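Local coordinates for ribosome-inactivating protein 3 (PDB 2PQI) that belongs to the ribosome-inactivating protein family of plants and comes from maize, where it is also known as B-32 protein, at residues A[145-148]-A[149-152]. Numbering follows the deposited sequence.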
ATOM      1  N   PRO A 145      -0.648  24.678  -1.476  1.00 20.00           N
ATOM      2  CA  PRO A 145      -1.740  24.749  -2.451  1.00 20.00           C
ATOM      3  C   PRO A 145      -3.023  24.126  -1.910  1.00 20.00           C
ATOM      4  O   PRO A 145      -3.737  24.761  -1.134  1.00 89.83           O
ATOM      5  CB  PRO A 145      -1.210  23.924  -3.625  1.00 20.00           C
ATOM      6  CG  PRO A 145      -0.267  22.957  -3.003  1.00 20.00           C
ATOM      7  CD  PRO A 145       0.374  23.688  -1.859  1.00 20.00           C
ATOM      8  N   GLN A 146      -3.307  22.895  -2.321  1.00 87.76           N
ATOM      9  CA  GLN A 146      -4.181  22.014  -1.555  1.00 85.00           C
ATOM     10  C   GLN A 146      -4.152  20.592  -2.104  1.00 81.70           C
ATOM     11  O   GLN A 146      -3.519  20.324  -3.126  1.00 84.04           O
ATOM     12  CB  GLN A 146      -5.615  22.549  -1.558  1.00 87.66           C
ATOM     13  CG  GLN A 146      -5.791  23.847  -2.328  1.00 89.10           C
ATOM     14  CD  GLN A 146      -5.611  23.668  -3.822  1.00 92.42           C
ATOM     15  OE1 GLN A 146      -5.586  22.545  -4.326  1.00 92.48           O
ATOM     16  NE2 GLN A 146      -5.481  24.777  -4.540  1.00 94.05           N
ATOM     17  N   ALA A 147      -4.838  19.683  -1.419  1.00 77.56           N
ATOM     18  CA  ALA A 147      -4.636  18.255  -1.625  1.00 71.91           C
ATOM     19  C   ALA A 147      -5.795  17.641  -2.405  1.00 68.92           C
ATOM     20  O   ALA A 147      -6.654  16.971  -1.834  1.00 67.17           O
ATOM     21  CB  ALA A 147      -4.458  17.546  -0.291  1.00 70.18           C
ATOM     22  N   ASP A 148      -5.831  17.896  -3.709  1.00 64.59           N
ATOM     23  CA  ASP A 148      -6.097  16.848  -4.687  1.00 57.65           C
ATOM     24  C   ASP A 148      -4.885  15.934  -4.789  1.00 50.44           C
ATOM     25  O   ASP A 148      -4.903  14.929  -5.500  1.00 52.12           O
ATOM     26  CB  ASP A 148      -6.414  17.458  -6.054  1.00 62.09           C
ATOM     27  CG  ASP A 148      -7.785  17.061  -6.565  1.00 68.38           C
ATOM     28  OD1 ASP A 148      -7.857  16.226  -7.492  1.00 71.96           O
ATOM     29  OD2 ASP A 148      -8.790  17.585  -6.041  1.00 71.88           O
ATOM     30  N   THR A 149      -3.832  16.300  -4.068  1.00 44.83           N
ATOM     31  CA  THR A 149      -2.638  15.485  -3.975  1.00 40.05           C
ATOM     32  C   THR A 149      -2.882  14.405  -2.936  1.00 37.84           C
ATOM     33  O   THR A 149      -2.230  13.367  -2.959  1.00 38.21           O
ATOM     34  CB  THR A 149      -1.380  16.324  -3.611  1.00 34.31           C
ATOM     35  OG1 THR A 149      -0.886  15.921  -2.334  1.00 38.25           O
ATOM     36  CG2 THR A 149      -1.695  17.804  -3.577  1.00 34.25           C
ATOM     37  N   LYS A 150      -3.832  14.644  -2.037  1.00 36.07           N
ATOM     38  CA  LYS A 150      -4.182  13.647  -1.034  1.00 35.27           C
ATOM     39  C   LYS A 150      -4.925  12.566  -1.811  1.00 39.61           C
ATOM     40  O   LYS A 150      -4.757  11.362  -1.584  1.00 40.46           O
ATOM     41  CB  LYS A 150      -5.131  14.228   0.014  1.00 33.32           C
ATOM     42  CG  LYS A 150      -4.505  15.157   1.021  1.00 33.09           C
ATOM     43  CD  LYS A 150      -5.533  15.585   2.054  1.00 31.31           C
ATOM     44  CE  LYS A 150      -4.885  16.406   3.172  1.00 40.83           C
ATOM     45  NZ  LYS A 150      -5.799  16.685   4.336  1.00 39.32           N
ATOM     46  N   SER A 151      -5.752  13.024  -2.744  1.00 39.16           N
ATOM     47  CA  SER A 151      -6.561  12.142  -3.577  1.00 39.18           C
ATOM     48  C   SER A 151      -5.697  11.267  -4.490  1.00 36.71           C
ATOM     49  O   SER A 151      -6.002  10.097  -4.717  1.00 34.99           O
ATOM     50  CB  SER A 151      -7.549  12.982  -4.405  1.00 35.93           C
ATOM     51  OG  SER A 151      -7.422  12.707  -5.789  1.00 41.22           O
ATOM     52  N   LYS A 152      -4.623  11.838  -5.018  1.00 35.55           N
ATOM     53  CA  LYS A 152      -3.721  11.090  -5.884  1.00 35.68           C
ATOM     54  C   LYS A 152      -2.896  10.101  -5.067  1.00 33.28           C
ATOM     55  O   LYS A 152      -2.521   9.035  -5.552  1.00 34.90           O
ATOM     56  CB  LYS A 152      -2.790  12.057  -6.629  1.00 36.51           C
ATOM     57  CG  LYS A 152      -3.486  12.879  -7.695  1.00 32.66           C
ATOM     58  CD  LYS A 152      -3.959  11.955  -8.803  1.00 42.38           C
ATOM     59  CE  LYS A 152      -4.707  12.686  -9.908  1.00 46.99           C
ATOM     60  NZ  LYS A 152      -6.114  12.957  -9.520  1.00 50.98           N
TER
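Gln146 meets the start of the helix through its backbone: its O lies 3.1 Å from Thr149 CG2, and the same methyl lies 3.6 Å from Ala147 CA. Thr149 also leans on Phe106 from a neighbouring loop. At Ala147 the close approach of CB to the Lys150 chain is doubtful in this model, but the direction of the lysine is clear. Lys150 CG stands beside the backbone N and anti to the carbonyl carbon (chi1 -75°), and the remaining torsions are all near 180°, which carries NZ away to a weak hydrogen bond with Asp112 O. This is the first turn of helix 149-165, entered from the loop that follows helix 126-137 on the surface of the ribosome-inactivating protein fold. Asp148 closes that turn with its carbonyl. Lys152 N donates to Asp148 O at 3.1 Å, a bent i to i+4 bond (142° at the hydrogen). Ser151 OG adds a weak bond to Asp148 O at 3.4 Å, and the Lys152 CG methylene packs 3.3 Å from this oxygen. Farther out, Asp148 OD1 and Lys152 NZ stand 4.2 Å apart, too far for a salt bridge, though their opposite charges may still attract; the bent lysine chain also touches Ala132, Asp135 and Leu136 of helix 126-137.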